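Local coordinates for protein FAD-binding oxidoreductase (PDB 7PBG) that oxidises 4-alkylphenols such as 4-ethylphenol, dehydrogenating this substrate to 4-vinylphenol with a covalently bound FAD, at residues 456-461 and 480-485; 24-29 and 67-72. All coordinates share one frame; numbering follows the deposited sequence.

Interaction 1: 456-461 and 480-485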
# COMPACT_ATOMS: atom_id res chain seq x y z
N GLU A 456 20.05 -21.59 -23.54
CA GLU A 456 18.72 -21.80 -24.13
C GLU A 456 17.70 -21.10 -23.22
O GLU A 456 16.81 -20.46 -23.74
CB GLU A 456 18.35 -23.27 -24.28
CG GLU A 456 19.05 -23.96 -25.46
CD GLU A 456 18.96 -23.17 -26.76
OE1 GLU A 456 20.04 -22.81 -27.32
OE2 GLU A 456 17.84 -22.87 -27.18
N THR A 457 17.86 -21.25 -21.91
CA THR A 457 16.91 -20.66 -20.94
C THR A 457 16.97 -19.14 -21.00
O THR A 457 15.91 -18.49 -21.02
CB THR A 457 17.17 -21.17 -19.53
OG1 THR A 457 17.04 -22.59 -19.65
CG2 THR A 457 16.19 -20.63 -18.52
N LEU A 458 18.17 -18.58 -20.99
CA LEU A 458 18.33 -17.12 -21.08
C LEU A 458 17.78 -16.63 -22.42
O LEU A 458 17.02 -15.62 -22.42
CB LEU A 458 19.79 -16.74 -20.94
CG LEU A 458 20.07 -15.25 -21.07
CD1 LEU A 458 19.17 -14.42 -20.13
CD2 LEU A 458 21.54 -14.97 -20.83
N ASP A 459 18.18 -17.23 -23.55
CA ASP A 459 17.67 -16.79 -24.87
C ASP A 459 16.15 -16.87 -24.92
O ASP A 459 15.52 -15.92 -25.44
CB ASP A 459 18.25 -17.64 -26.00
CG ASP A 459 19.72 -17.38 -26.24
OD1 ASP A 459 20.25 -16.42 -25.62
OD2 ASP A 459 20.32 -18.18 -27.01
N MET A 460 15.58 -17.99 -24.46
CA MET A 460 14.12 -18.19 -24.43
C MET A 460 13.48 -17.03 -23.65
O MET A 460 12.53 -16.42 -24.13
CB MET A 460 13.74 -19.49 -23.73
CG MET A 460 12.24 -19.72 -23.65
SD MET A 460 11.87 -21.04 -22.51
CE MET A 460 12.22 -20.33 -20.91
N THR A 461 13.99 -16.76 -22.46
CA THR A 461 13.38 -15.76 -21.55
C THR A 461 13.49 -14.36 -22.16
O THR A 461 12.53 -13.59 -22.05
CB THR A 461 13.99 -15.83 -20.16
OG1 THR A 461 13.86 -17.19 -19.76
CG2 THR A 461 13.29 -14.91 -19.18
N ASN A 480 18.58 -10.86 -11.75
CA ASN A 480 19.74 -9.95 -11.98
C ASN A 480 20.05 -9.81 -13.47
O ASN A 480 20.19 -8.67 -13.96
CB ASN A 480 21.02 -10.45 -11.32
CG ASN A 480 20.93 -10.57 -9.82
OD1 ASN A 480 19.93 -10.16 -9.21
ND2 ASN A 480 21.99 -11.09 -9.21
N VAL A 481 20.18 -10.92 -14.21
CA VAL A 481 20.71 -10.85 -15.60
C VAL A 481 19.69 -10.20 -16.52
O VAL A 481 20.05 -9.74 -17.59
CB VAL A 481 21.14 -12.25 -16.08
CG1 VAL A 481 19.93 -13.14 -16.36
CG2 VAL A 481 22.05 -12.15 -17.28
N LEU A 482 18.41 -10.20 -16.14
CA LEU A 482 17.29 -9.65 -16.95
C LEU A 482 16.97 -8.19 -16.61
O LEU A 482 16.12 -7.57 -17.33
CB LEU A 482 16.01 -10.46 -16.70
CG LEU A 482 16.06 -11.93 -17.08
CD1 LEU A 482 14.74 -12.63 -16.68
CD2 LEU A 482 16.41 -12.15 -18.55
N ALA A 483 17.55 -7.65 -15.53
CA ALA A 483 17.13 -6.35 -14.93
C ALA A 483 17.14 -5.25 -15.99
O ALA A 483 16.19 -4.52 -16.12
CB ALA A 483 18.03 -6.01 -13.78
N ASP A 484 18.21 -5.14 -16.75
CA ASP A 484 18.31 -3.98 -17.66
C ASP A 484 17.27 -4.12 -18.76
O ASP A 484 16.63 -3.09 -19.18
CB ASP A 484 19.71 -3.83 -18.25
CG ASP A 484 20.67 -3.07 -17.34
OD1 ASP A 484 20.21 -2.36 -16.40
OD2 ASP A 484 21.87 -3.18 -17.59
N GLN A 485 17.13 -5.34 -19.30
CA GLN A 485 16.16 -5.56 -20.39
C GLN A 485 14.76 -5.23 -19.87
O GLN A 485 13.96 -4.53 -20.54
CB GLN A 485 16.19 -6.99 -20.93
CG GLN A 485 15.19 -7.19 -22.06
CD GLN A 485 15.14 -8.61 -22.58
OE1 GLN A 485 15.79 -9.53 -22.05
NE2 GLN A 485 14.26 -8.83 -23.55

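Interaction 2: 24-29 and 67-72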
# COMPACT_ATOMS: atom_id res chain seq x y z
N GLU A 24 38.17 -5.93 11.90
CA GLU A 24 38.49 -5.25 13.18
C GLU A 24 37.17 -4.87 13.88
O GLU A 24 37.08 -5.08 15.10
CB GLU A 24 39.41 -4.03 13.01
N THR A 25 36.17 -4.39 13.12
CA THR A 25 34.93 -3.78 13.69
C THR A 25 33.84 -4.83 13.96
O THR A 25 33.08 -4.63 14.92
CB THR A 25 34.43 -2.66 12.78
OG1 THR A 25 34.16 -3.18 11.47
CG2 THR A 25 35.42 -1.51 12.66
N ILE A 26 33.71 -5.83 13.10
CA ILE A 26 32.61 -6.86 13.12
C ILE A 26 33.13 -8.12 13.80
O ILE A 26 32.35 -8.82 14.48
CB ILE A 26 32.14 -7.13 11.67
CG1 ILE A 26 31.84 -5.81 10.97
CG2 ILE A 26 30.96 -8.09 11.60
CD1 ILE A 26 30.86 -4.98 11.76
N GLY A 27 34.42 -8.41 13.62
CA GLY A 27 35.00 -9.68 14.10
C GLY A 27 35.46 -10.51 12.91
O GLY A 27 34.64 -10.76 12.01
N SER A 28 36.73 -10.93 12.88
CA SER A 28 37.31 -11.70 11.75
C SER A 28 36.49 -12.98 11.47
O SER A 28 36.35 -13.33 10.30
CB SER A 28 38.77 -12.00 11.97
OG SER A 28 38.89 -12.81 13.12
N GLU A 29 35.91 -13.62 12.49
CA GLU A 29 35.12 -14.87 12.29
C GLU A 29 33.83 -14.59 11.48
O GLU A 29 33.20 -15.58 11.05
CB GLU A 29 34.78 -15.56 13.60
CG GLU A 29 33.92 -14.74 14.55
CD GLU A 29 34.63 -13.99 15.69
OE1 GLU A 29 35.53 -13.12 15.41
OE2 GLU A 29 34.29 -14.28 16.85
N VAL A 67 25.74 -3.56 10.80
CA VAL A 67 25.33 -3.08 9.44
C VAL A 67 25.77 -1.63 9.23
O VAL A 67 26.35 -1.30 8.15
CB VAL A 67 23.83 -3.30 9.17
CG1 VAL A 67 23.45 -2.75 7.81
CG2 VAL A 67 23.48 -4.75 9.24
N GLN A 68 25.53 -0.74 10.18
CA GLN A 68 25.91 0.69 10.02
C GLN A 68 27.42 0.81 9.77
O GLN A 68 27.82 1.60 8.92
CB GLN A 68 25.55 1.53 11.23
CG GLN A 68 24.08 1.49 11.56
CD GLN A 68 23.81 2.30 12.79
OE1 GLN A 68 23.73 1.75 13.89
NE2 GLN A 68 23.77 3.63 12.62
N VAL A 69 28.23 0.14 10.58
CA VAL A 69 29.70 0.30 10.50
C VAL A 69 30.17 -0.30 9.19
O VAL A 69 31.07 0.30 8.56
CB VAL A 69 30.48 -0.27 11.71
CG1 VAL A 69 30.26 -1.73 11.94
CG2 VAL A 69 31.98 0.01 11.61
N ILE A 70 29.60 -1.43 8.74
CA ILE A 70 29.96 -2.02 7.41
C ILE A 70 29.65 -1.02 6.28
O ILE A 70 30.47 -0.83 5.34
CB ILE A 70 29.24 -3.36 7.18
CG1 ILE A 70 29.77 -4.44 8.14
CG2 ILE A 70 29.31 -3.82 5.73
CD1 ILE A 70 28.76 -5.55 8.40
N VAL A 71 28.49 -0.38 6.35
CA VAL A 71 28.08 0.58 5.29
C VAL A 71 29.05 1.77 5.26
O VAL A 71 29.39 2.26 4.16
CB VAL A 71 26.63 1.01 5.52
CG1 VAL A 71 26.30 2.20 4.64
CG2 VAL A 71 25.68 -0.14 5.23
N ARG A 72 29.45 2.26 6.44
CA ARG A 72 30.36 3.43 6.54
C ARG A 72 31.69 3.05 5.89
O ARG A 72 32.20 3.86 5.09
CB ARG A 72 30.55 3.87 7.98
CG ARG A 72 29.30 4.53 8.55
CD ARG A 72 29.43 4.70 10.04
NE ARG A 72 28.17 5.15 10.60
CZ ARG A 72 27.68 4.77 11.77
NH1 ARG A 72 28.30 3.88 12.52
NH2 ARG A 72 26.52 5.25 12.17

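Interaction 1: 456-461 and 480-485
L458 lays its methyl CD1 over the branch ends of V481 and L482. CD1 is 3.9 Å from L482 CD2 and 4.1 Å from V481 CG1. The contact lies in the C-terminal region of an FAD-linked oxidase. Helix 451-470 packs there on a large antiparallel sheet, and the turn leading toward helix 483-489 lies against the same helix. The side chains of L458 and L482 point opposite ways as they pass. CG of L458 is anti to the backbone N (chi1 178°), which carries the branch out to its two partners. One turn later T461 adds a second touch. Its CG2 comes to 3.7 Å from L482 CD1, with the two side chains roughly perpendicular. L482 therefore uses both methyls: CD1 on T461 and CD2 on L458. V481 offers one methyl, CG1. Between 456-461 and 480-485 the touches are all carbon to carbon. The aromatic side chain of F396, on strand 393-402, touches T461, V481 and L482, so the patch rests on the sheet. F396 directly follows H395, the residue covalently bound to FAD, so the patch lies beside the strand that carries the flavin link. R462, just past the first segment, adds a polar tie through bonds to V481 O and Q485 OE1. On the helix, the T461 hydroxyl is turned back to its own backbone while the methyl faces L482. T461 OG1 bonds T457 O at 2.7 Å, and T461 N reaches the same oxygen from the opposite face of the carbonyl plane.

Interaction 2: 24-29 and 67-72
No flat group lies between I26 and V69, or between the other partners here; the contact is made by branched side chains alone. The R72 guanidinium takes no part in it; Q68 CB sits 3.7 Å off one face of that group, toward its rim. The last turn of helix 12-26 packs on helix 64-77. The latter is the helix of a beta-alpha-beta crossover from strand 57-59 to strand 81-84, in the FAD-binding domain of PCMH type. I26 does most on its side. Its CD1 approaches V69 CG1 to 3.3 Å, tighter than usual for two carbons. Its CG1 sits 3.8 Å from I70 CG1. I26 and I70 lie roughly perpendicular, while I26 and V69 point opposite ways as they pass. Both torsions of I26 are near -50° (chi1 -51°, chi2 -53°), and this bend brings CD1 against both V69 and I70. T25 covers V69 from the outer side, with CB 3.8 Å from V69 CG2. In V69, chi1 of 60° turns CG1 to I26 and CG2 to T25. The T25 hydroxyl bonds chiefly to E21 O, and also to F22 O, within its own helix. G27 then leaves the helix with positive phi. On the far flank of helix 64-77, V67 and V71 rest on V185 and I227 of the neighbouring sheet. With the threonine hydroxyl satisfied by its own helix, the two segments are held together by shape and burial of methyl groups, not by polar pairing.

Interaction 1 and interaction 2 share no element and do not touch; their centres are 35 Å apart and their nearest atoms about 18 Å. Both are apolar contacts. Interaction 2 is between two helices, interaction 1 between a helix and the turn leading toward the next one. Each includes a threonine whose hydroxyl is bonded within its own helix. Their places differ. Interaction 1 lies about 17 Å from the centre of the chain, in the C-terminal region, and has no exposed residue among those that touch. Interaction 2 is about 29 Å out, and joins the end of helix 12-26 to helix 64-77 with exposed T25 at its margin. In interaction 1, R462 adds polar ties beside the apolar patch.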